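Local atomic coordinates of 6-phospho-alpha-glucosidase (Merdibacter massiliensis, PDB entry 6VC6), a protein that probably hydrolyses 6-phospho-alpha-glucosides, such as phosphorylated disaccharides, using bound NAD and a manganese ion as family 4 glycosidases do. Residues P47-E58 / E298-L308; N139-N147 / H319-I330. All blocks are in the same frame, centred on the assembly; numbering follows the deposited sequence.

Interaction 1: residues P47-E58 / E298-L308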
# COMPACT_ATOMS: atom_id res chain seq x y z
N PRO A 47 20.35 10.02 8.69
CA PRO A 47 21.23 9.60 7.59
C PRO A 47 20.56 9.67 6.23
O PRO A 47 21.25 9.83 5.21
CB PRO A 47 21.60 8.15 7.96
CG PRO A 47 20.50 7.70 8.84
CD PRO A 47 20.10 8.91 9.63
N ILE A 48 19.24 9.55 6.17
CA ILE A 48 18.54 9.70 4.90
C ILE A 48 18.52 11.17 4.48
O ILE A 48 18.69 11.49 3.30
CB ILE A 48 17.12 9.12 5.01
CG1 ILE A 48 17.18 7.59 5.10
CG2 ILE A 48 16.27 9.55 3.82
CD1 ILE A 48 15.95 6.96 5.69
N GLY A 49 18.33 12.08 5.43
CA GLY A 49 18.31 13.49 5.10
C GLY A 49 19.68 14.01 4.71
O GLY A 49 19.80 14.85 3.80
N GLU A 50 20.73 13.54 5.38
CA GLU A 50 22.08 13.95 5.00
C GLU A 50 22.48 13.40 3.64
O GLU A 50 23.22 14.05 2.90
CB GLU A 50 23.09 13.50 6.07
CG GLU A 50 22.89 14.18 7.42
CD GLU A 50 23.08 15.68 7.35
OE1 GLU A 50 23.95 16.14 6.58
OE2 GLU A 50 22.36 16.41 8.07
N PHE A 51 21.99 12.20 3.29
CA PHE A 51 22.20 11.68 1.94
C PHE A 51 21.49 12.55 0.91
O PHE A 51 22.02 12.79 -0.18
CB PHE A 51 21.72 10.24 1.86
CG PHE A 51 21.46 9.76 0.45
CD1 PHE A 51 20.17 9.72 -0.06
CD2 PHE A 51 22.51 9.36 -0.36
CE1 PHE A 51 19.93 9.29 -1.35
CE2 PHE A 51 22.28 8.93 -1.65
CZ PHE A 51 20.99 8.89 -2.15
N GLY A 52 20.29 13.03 1.24
CA GLY A 52 19.56 13.87 0.31
C GLY A 52 20.24 15.20 0.06
O GLY A 52 20.24 15.71 -1.06
N LYS A 53 20.84 15.78 1.10
CA LYS A 53 21.53 17.06 0.94
C LYS A 53 22.72 16.92 -0.01
O LYS A 53 23.00 17.83 -0.80
CB LYS A 53 21.99 17.59 2.30
CG LYS A 53 20.85 18.05 3.19
CD LYS A 53 21.26 19.20 4.08
CE LYS A 53 22.15 18.74 5.22
NZ LYS A 53 22.75 19.88 5.96
N ILE A 54 23.43 15.81 0.09
CA ILE A 54 24.51 15.54 -0.85
C ILE A 54 23.97 15.34 -2.25
O ILE A 54 24.50 15.88 -3.21
CB ILE A 54 25.32 14.31 -0.44
CG1 ILE A 54 26.01 14.54 0.89
CG2 ILE A 54 26.37 14.00 -1.49
CD1 ILE A 54 26.68 13.30 1.42
N LEU A 55 22.91 14.55 -2.36
CA LEU A 55 22.34 14.23 -3.66
C LEU A 55 21.78 15.45 -4.36
O LEU A 55 22.02 15.68 -5.53
CB LEU A 55 21.25 13.18 -3.51
CG LEU A 55 20.35 12.94 -4.71
CD1 LEU A 55 20.98 11.95 -5.66
CD2 LEU A 55 18.98 12.45 -4.26
N PHE A 56 21.04 16.25 -3.62
CA PHE A 56 20.44 17.45 -4.16
C PHE A 56 21.48 18.50 -4.55
O PHE A 56 21.33 19.19 -5.55
CB PHE A 56 19.35 17.99 -3.24
CG PHE A 56 18.19 17.05 -3.09
CD1 PHE A 56 17.70 16.36 -4.19
CD2 PHE A 56 17.61 16.84 -1.87
CE1 PHE A 56 16.64 15.49 -4.06
CE2 PHE A 56 16.55 15.97 -1.73
CZ PHE A 56 16.07 15.29 -2.83
N SER A 57 22.53 18.62 -3.75
CA SER A 57 23.58 19.55 -4.07
C SER A 57 24.20 19.18 -5.40
O SER A 57 24.45 20.04 -6.22
CB SER A 57 24.66 19.50 -3.00
OG SER A 57 24.37 20.40 -1.95
N GLU A 58 24.45 17.90 -5.60
CA GLU A 58 24.97 17.41 -6.87
C GLU A 58 24.02 17.51 -8.06
O GLU A 58 24.44 17.87 -9.15
CB GLU A 58 25.48 15.98 -6.73
CG GLU A 58 26.83 15.87 -6.05
CD GLU A 58 27.59 14.63 -6.45
OE1 GLU A 58 28.22 14.02 -5.57
OE2 GLU A 58 27.57 14.27 -7.64
N GLU A 298 24.07 2.24 2.17
CA GLU A 298 24.22 3.07 0.98
C GLU A 298 24.43 4.53 1.35
O GLU A 298 25.20 5.24 0.69
CB GLU A 298 22.98 2.93 0.09
CG GLU A 298 23.30 3.09 -1.40
CD GLU A 298 22.21 3.78 -2.19
OE1 GLU A 298 22.52 4.74 -2.93
OE2 GLU A 298 21.04 3.35 -2.09
N CYS A 299 23.40 4.95 2.09
CA CYS A 299 23.33 6.33 2.57
C CYS A 299 24.53 6.66 3.45
O CYS A 299 25.10 7.75 3.36
CB CYS A 299 22.03 6.55 3.34
SG CYS A 299 20.52 6.44 2.33
N ARG A 300 24.93 5.72 4.32
CA ARG A 300 26.09 5.95 5.17
C ARG A 300 27.39 5.88 4.38
O ARG A 300 28.39 6.48 4.78
CB ARG A 300 26.09 4.95 6.32
CG ARG A 300 25.42 5.47 7.58
CD ARG A 300 24.78 4.36 8.39
NE ARG A 300 23.89 4.88 9.43
CZ ARG A 300 22.94 4.18 10.03
NH1 ARG A 300 22.19 4.74 10.97
NH2 ARG A 300 22.75 2.91 9.71
N GLU A 301 27.40 5.15 3.26
CA GLU A 301 28.55 5.20 2.36
C GLU A 301 28.70 6.58 1.75
O GLU A 301 29.82 7.10 1.64
CB GLU A 301 28.41 4.15 1.26
CG GLU A 301 28.97 2.78 1.60
CD GLU A 301 28.82 1.79 0.46
OE1 GLU A 301 28.31 2.19 -0.61
OE2 GLU A 301 29.21 0.62 0.63
N VAL A 302 27.59 7.19 1.35
CA VAL A 302 27.63 8.51 0.73
C VAL A 302 28.00 9.58 1.75
O VAL A 302 28.78 10.50 1.45
CB VAL A 302 26.28 8.81 0.05
CG1 VAL A 302 26.25 10.25 -0.46
CG2 VAL A 302 26.03 7.83 -1.09
N ILE A 303 27.47 9.48 2.96
CA ILE A 303 27.79 10.46 4.00
C ILE A 303 29.27 10.37 4.37
O ILE A 303 29.92 11.39 4.61
CB ILE A 303 26.88 10.25 5.23
CG1 ILE A 303 25.45 10.68 4.91
CG2 ILE A 303 27.40 11.02 6.43
CD1 ILE A 303 24.41 10.02 5.78
N ALA A 304 29.82 9.16 4.41
CA ALA A 304 31.22 8.99 4.75
C ALA A 304 32.14 9.52 3.66
O ALA A 304 33.23 10.03 3.95
CB ALA A 304 31.53 7.52 5.04
N ARG A 305 31.72 9.41 2.39
CA ARG A 305 32.56 9.87 1.29
C ARG A 305 32.39 11.36 1.02
O ARG A 305 33.33 12.01 0.53
CB ARG A 305 32.25 9.07 0.03
CG ARG A 305 33.31 9.17 -1.06
CD ARG A 305 32.84 8.56 -2.37
NE ARG A 305 32.42 7.17 -2.22
CZ ARG A 305 31.15 6.77 -2.19
NH1 ARG A 305 30.17 7.65 -2.29
NH2 ARG A 305 30.87 5.48 -2.05
N GLY A 306 31.23 11.93 1.33
CA GLY A 306 30.94 13.31 1.02
C GLY A 306 30.41 13.56 -0.37
O GLY A 306 30.04 14.69 -0.68
N GLU A 307 30.37 12.53 -1.22
CA GLU A 307 29.88 12.62 -2.59
C GLU A 307 29.10 11.35 -2.90
O GLU A 307 29.00 10.44 -2.07
CB GLU A 307 31.04 12.82 -3.58
CG GLU A 307 31.61 11.52 -4.13
CD GLU A 307 32.83 11.74 -5.00
OE1 GLU A 307 33.23 12.91 -5.18
OE2 GLU A 307 33.39 10.75 -5.51
N LEU A 308 28.51 11.30 -4.09
CA LEU A 308 27.79 10.08 -4.44
C LEU A 308 28.71 9.08 -5.14
O LEU A 308 29.22 9.35 -6.23
CB LEU A 308 26.59 10.40 -5.32
CG LEU A 308 25.68 11.53 -4.84
CD1 LEU A 308 25.16 12.35 -6.01
CD2 LEU A 308 24.53 10.99 -4.01
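C299 and F51 meet where helix 291-305 packs on helix 42-59, a helix of the Rossmann-like, NAD-binding half of this family 4 glycosidase; the short helical segments cross at 56°, their axes 8.8 Å apart. The sulfur of C299 sits obliquely to the F51 ring, SG 4.4 Å from its centroid, in a sulfur-aromatic contact, and its CB leans on F51 CB. One residue on, R300 starts out away from the partner helix, yet its chain, bent at chi2, comes to lie beside the P47 ring, with NH1 near CG. V302 takes the edge of F51: its CB lies near the ring plane, 3.8 Å from F51 CD2. The same valine presses CG1 on I54 CD1 at 3.6 Å, the two side chains lying alongside and pointing opposite ways. I303 lays CD1 over the first turn of 47-58, 3.2 Å from P47 O and also against P47 CB and E50 CB. The carboxylate of E50 turns away, OE2 hydrogen-bonded to Y67 OH. Helix 291-305 then stops, and G306, with positive phi, turns the chain so that it runs on beside the partner helix; its carbonyl O and the CA of E307 rest on I54 CG2. L308 closes the contact with both its methyls. CD2 reaches F51 CE2 at 3.9 Å and also L55 CB, whereas CD1 lies against the carboxylate of E58. That glutamate, extended beyond CG, grips the backbone too: L308 N donates to E58 OE1 at 3.1 Å and 160°, on the syn side, 30° out of the carboxylate plane.

Interaction 2: residues N139-N147 / H319-I330. With NAD (nicotinamide-adenine-dinucleotide), chain G; G6P (6-O-phosphono-alpha-D-glucopyranose), chain F.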
# COMPACT_ATOMS: atom_id res chain seq x y z
N ASN A 139 -5.87 22.50 2.25
CA ASN A 139 -6.12 22.14 0.87
C ASN A 139 -5.04 21.32 0.16
O ASN A 139 -5.12 21.10 -1.04
CB ASN A 139 -6.50 23.37 0.06
CG ASN A 139 -7.50 24.25 0.79
OD1 ASN A 139 -8.60 23.81 1.12
ND2 ASN A 139 -7.11 25.48 1.08
N ALA A 140 -4.03 20.87 0.89
CA ALA A 140 -2.97 20.07 0.27
C ALA A 140 -3.52 18.70 -0.12
O ALA A 140 -4.35 18.12 0.59
CB ALA A 140 -1.79 19.92 1.23
N TRP A 141 -3.05 18.19 -1.25
CA TRP A 141 -3.42 16.84 -1.68
C TRP A 141 -2.60 15.82 -0.90
O TRP A 141 -1.36 15.86 -0.93
CB TRP A 141 -3.20 16.68 -3.18
CG TRP A 141 -4.46 16.80 -3.99
CD1 TRP A 141 -4.83 17.85 -4.77
CD2 TRP A 141 -5.50 15.82 -4.09
NE1 TRP A 141 -6.05 17.59 -5.35
CE2 TRP A 141 -6.48 16.36 -4.95
CE3 TRP A 141 -5.71 14.56 -3.53
CZ2 TRP A 141 -7.65 15.66 -5.27
CZ3 TRP A 141 -6.87 13.87 -3.85
CH2 TRP A 141 -7.82 14.43 -4.71
N ILE A 142 -3.28 14.92 -0.21
CA ILE A 142 -2.64 13.91 0.62
C ILE A 142 -2.67 12.59 -0.14
O ILE A 142 -3.73 11.99 -0.33
CB ILE A 142 -3.32 13.78 1.99
CG1 ILE A 142 -3.06 15.04 2.83
CG2 ILE A 142 -2.84 12.54 2.72
CD1 ILE A 142 -3.84 15.08 4.12
N LEU A 143 -1.50 12.15 -0.60
CA LEU A 143 -1.34 10.87 -1.27
C LEU A 143 -0.72 9.89 -0.28
O LEU A 143 0.40 10.11 0.20
CB LEU A 143 -0.47 11.01 -2.52
CG LEU A 143 -0.82 12.15 -3.47
CD1 LEU A 143 0.01 12.07 -4.74
CD2 LEU A 143 -2.31 12.14 -3.81
N ASN A 144 -1.44 8.81 0.02
CA ASN A 144 -1.07 7.92 1.12
C ASN A 144 -0.68 6.55 0.58
O ASN A 144 -1.47 5.90 -0.12
CB ASN A 144 -2.23 7.78 2.11
CG ASN A 144 -1.91 6.81 3.23
OD1 ASN A 144 -0.92 6.97 3.94
ND2 ASN A 144 -2.76 5.80 3.39
N TYR A 145 0.47 6.06 0.97
CA TYR A 145 0.89 4.72 0.68
C TYR A 145 0.75 3.87 1.94
O TYR A 145 0.75 2.66 1.88
CB TYR A 145 2.35 4.73 0.29
CG TYR A 145 2.68 4.47 -1.15
CD1 TYR A 145 3.80 5.01 -1.71
CD2 TYR A 145 1.90 3.65 -1.92
CE1 TYR A 145 4.14 4.75 -3.01
CE2 TYR A 145 2.22 3.40 -3.23
CZ TYR A 145 3.35 3.95 -3.76
OH TYR A 145 3.69 3.71 -5.05
N SER A 146 0.62 4.52 3.10
CA SER A 146 0.74 3.84 4.38
C SER A 146 -0.29 2.74 4.56
O SER A 146 -1.48 2.95 4.36
CB SER A 146 0.61 4.84 5.53
OG SER A 146 1.37 6.01 5.31
N ASN A 147 0.18 1.57 4.97
CA ASN A 147 -0.64 0.37 5.11
C ASN A 147 -1.17 0.16 6.54
O ASN A 147 -0.66 0.79 7.45
CB ASN A 147 0.13 -0.86 4.65
CG ASN A 147 -0.05 -1.13 3.17
OD1 ASN A 147 -1.16 -1.17 2.68
ND2 ASN A 147 1.04 -1.33 2.47
N HIS A 319 8.36 2.03 -7.44
CA HIS A 319 7.49 2.34 -6.31
C HIS A 319 7.35 3.84 -6.12
O HIS A 319 6.24 4.36 -5.97
CB HIS A 319 8.03 1.68 -5.04
CG HIS A 319 7.33 2.13 -3.80
ND1 HIS A 319 6.11 1.63 -3.40
CD2 HIS A 319 7.69 3.04 -2.85
CE1 HIS A 319 5.74 2.22 -2.27
NE2 HIS A 319 6.69 3.07 -1.92
N ALA A 320 8.47 4.56 -6.12
CA ALA A 320 8.42 6.01 -5.92
C ALA A 320 7.86 6.72 -7.14
O ALA A 320 7.24 7.78 -7.01
CB ALA A 320 9.81 6.54 -5.59
N GLU A 321 8.08 6.17 -8.34
CA GLU A 321 7.65 6.86 -9.55
C GLU A 321 6.13 6.91 -9.67
O GLU A 321 5.59 7.89 -10.19
CB GLU A 321 8.24 6.19 -10.79
CG GLU A 321 9.69 6.56 -11.06
CD GLU A 321 10.13 6.16 -12.45
OE1 GLU A 321 9.30 5.65 -13.22
OE2 GLU A 321 11.33 6.36 -12.76
N MSE A 322 5.44 5.89 -9.19
CA MSE A 322 4.00 5.84 -9.38
C MSE A 322 3.29 6.92 -8.58
O MSE A 322 2.30 7.49 -9.04
CB MSE A 322 3.43 4.49 -9.00
CG MSE A 322 1.98 4.40 -9.39
SE MSE A 322 1.22 2.65 -9.15
CE MSE A 322 0.34 2.99 -7.45
N MSE A 323 3.77 7.17 -7.37
CA MSE A 323 3.19 8.22 -6.54
C MSE A 323 3.46 9.59 -7.17
O MSE A 323 2.60 10.47 -7.14
CB MSE A 323 3.74 8.18 -5.11
CG MSE A 323 3.15 9.27 -4.22
SE MSE A 323 3.31 8.97 -2.29
CE MSE A 323 1.67 7.97 -1.98
N ILE A 324 4.65 9.75 -7.74
CA ILE A 324 4.96 11.00 -8.43
C ILE A 324 4.08 11.16 -9.66
O ILE A 324 3.57 12.26 -9.94
CB ILE A 324 6.46 11.07 -8.80
CG1 ILE A 324 7.32 11.04 -7.53
CG2 ILE A 324 6.75 12.33 -9.60
CD1 ILE A 324 8.80 10.92 -7.82
N LYS A 325 3.89 10.08 -10.42
CA LYS A 325 3.01 10.15 -11.59
C LYS A 325 1.58 10.45 -11.18
O LYS A 325 0.85 11.14 -11.90
CB LYS A 325 3.09 8.84 -12.38
CG LYS A 325 4.44 8.58 -13.03
CD LYS A 325 4.58 9.34 -14.33
CE LYS A 325 5.97 9.13 -14.93
NZ LYS A 325 6.36 7.70 -14.94
N VAL A 326 1.15 9.93 -10.03
CA VAL A 326 -0.18 10.27 -9.51
C VAL A 326 -0.25 11.76 -9.19
O VAL A 326 -1.25 12.42 -9.48
CB VAL A 326 -0.51 9.40 -8.29
CG1 VAL A 326 -1.70 9.98 -7.53
CG2 VAL A 326 -0.81 7.97 -8.72
N ALA A 327 0.81 12.30 -8.58
CA ALA A 327 0.84 13.73 -8.29
C ALA A 327 0.85 14.55 -9.58
O ALA A 327 0.27 15.64 -9.63
CB ALA A 327 2.06 14.06 -7.43
N GLU A 328 1.51 14.05 -10.62
CA GLU A 328 1.52 14.74 -11.91
C GLU A 328 0.12 14.77 -12.51
O GLU A 328 -0.35 15.82 -12.97
CB GLU A 328 2.50 14.08 -12.87
CG GLU A 328 3.96 14.25 -12.50
CD GLU A 328 4.88 13.49 -13.44
OE1 GLU A 328 5.99 13.11 -13.01
OE2 GLU A 328 4.49 13.27 -14.60
N ALA A 329 -0.56 13.62 -12.53
CA ALA A 329 -1.91 13.56 -13.07
C ALA A 329 -2.86 14.47 -12.31
O ALA A 329 -3.78 15.05 -12.90
CB ALA A 329 -2.42 12.12 -13.06
N ILE A 330 -2.66 14.62 -11.00
CA ILE A 330 -3.50 15.50 -10.21
C ILE A 330 -3.17 16.96 -10.50
O ILE A 330 -4.05 17.76 -10.82
CB ILE A 330 -3.36 15.18 -8.71
CG1 ILE A 330 -4.03 13.85 -8.38
CG2 ILE A 330 -3.95 16.30 -7.87
CD1 ILE A 330 -3.77 13.37 -6.97
PA NAD G . 9.98 1.69 7.60
O1A NAD G . 11.31 1.51 6.91
O2A NAD G . 9.81 1.28 9.04
O5B NAD G . 9.54 3.24 7.47
C5B NAD G . 8.51 3.77 8.29
C4B NAD G . 8.89 5.18 8.72
O4B NAD G . 7.72 5.88 9.16
C3B NAD G . 9.86 5.14 9.89
O3B NAD G . 10.99 5.96 9.59
C2B NAD G . 9.10 5.72 11.06
O2B NAD G . 9.96 6.55 11.86
C1B NAD G . 8.01 6.54 10.40
N9A NAD G . 6.80 6.64 11.25
C8A NAD G . 6.23 5.66 11.98
N7A NAD G . 5.14 6.12 12.65
C5A NAD G . 5.01 7.43 12.35
C6A NAD G . 4.08 8.52 12.71
N6A NAD G . 3.03 8.31 13.55
N1A NAD G . 4.30 9.74 12.18
C2A NAD G . 5.33 9.98 11.34
N3A NAD G . 6.21 9.03 10.97
C4A NAD G . 6.11 7.77 11.44
O3 NAD G . 8.83 0.97 6.73
PN NAD G . 8.99 0.67 5.16
O1N NAD G . 9.28 -0.81 4.99
O2N NAD G . 9.89 1.70 4.53
O5D NAD G . 7.49 0.94 4.67
C5D NAD G . 7.03 2.28 4.48
C4D NAD G . 5.51 2.25 4.35
O4D NAD G . 5.14 2.19 2.97
C3D NAD G . 4.94 1.01 5.02
O3D NAD G . 3.83 1.39 5.84
C2D NAD G . 4.44 0.15 3.88
O2D NAD G . 3.27 -0.58 4.26
C1D NAD G . 4.12 1.20 2.83
N1N NAD G . 4.06 0.64 1.48
C2N NAD G . 2.87 0.64 0.88
C3N NAD G . 2.72 0.14 -0.40
C7N NAD G . 1.36 0.16 -1.03
O7N NAD G . 1.16 -0.49 -2.04
N7N NAD G . 0.40 0.88 -0.44
C4N NAD G . 3.83 -0.37 -1.07
C5N NAD G . 5.06 -0.36 -0.42
C6N NAD G . 5.15 0.16 0.87
C1 G6P F . 3.24 -5.22 -2.02
C2 G6P F . 2.12 -4.28 -1.57
C3 G6P F . 2.49 -3.39 -0.39
C4 G6P F . 3.26 -4.20 0.62
C5 G6P F . 4.60 -4.54 -0.02
C6 G6P F . 5.38 -5.46 0.91
O1 G6P F . 3.52 -5.00 -3.41
O2 G6P F . 1.73 -3.45 -2.67
O3 G6P F . 1.31 -2.85 0.22
O4 G6P F . 3.47 -3.42 1.80
O5 G6P F . 4.48 -5.22 -1.27
O6 G6P F . 6.77 -5.30 0.65
P G6P F . 7.87 -5.90 1.66
O1P G6P F . 7.99 -4.81 2.70
O2P G6P F . 7.26 -7.19 2.16
O3P G6P F . 9.09 -6.10 0.79
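Y145 and H319 lay their rings against each other as an offset stack, centroids 4.1 Å apart and planes at 14°, beside the nicotinamide of NAD. Y145 follows strand 141-144, one of the parallel strands of the Rossmann-like sheet, and segment 319-330 of helix 318-331 packs on it roughly antiparallel. The two side chains come from opposite directions, H319 with CG anti to its backbone N (chi1 170°), which brings CE1 over one face of the tyrosine. On the opposite face lies the methyl of M323, a selenomethionine, with CE 4.0 Å from the ring centroid in a CH-pi contact; its selenium stands obliquely to the ring. The phenol is pinned at its far end as well: Y145 OH donates to H319 O at 2.8 Å, the acceptor lying at the ring edge, in its plane. Stack, methyl and bond together fix how the tyrosine ring is turned, while a hydrogen bond between H319 ND1 and D171 OD1 steadies the imidazole. Earlier in the strand, L143 points toward the helix, CD1 meeting V326 CG1 and A327 CB, CD2 resting on I330 CD1 at 3.7 Å. I330 also sets CG2 over the five-membered ring of W141, 16° off its normal, a CH-pi contact that joins the other end of the strand to the helix. Towards the ligands, the carboxamide of NAD is held by the tyrosine backbone, N7N donating to Y145 O at 2.9 Å. N147 ND2 serves both ligands, giving a bond to NAD O2D and a shorter one, 2.7 Å, to G6P O3.

How the interactions relate
Interactions 1 and 2 both tie segments 47-58 and 139-147 of the nucleotide-binding half to helices of the C-terminal family region, and these, 291-305 and 318-331, follow each other in the chain, with residues 309-316 between them not modelled. The contacts do not touch: their centres are 25 Å apart and their nearest atoms about 10 Å. Interaction 2 is buried and part of the active site, supplying Y145, N147 and H319 to the NAD pocket, with the Y145 side chain about 6 Å from the manganese. Interaction 1 lies nearer the surface, its centre 27 Å from that of the chain, and approaches the pocket through I48, whose side chain is about 6 Å from NAD.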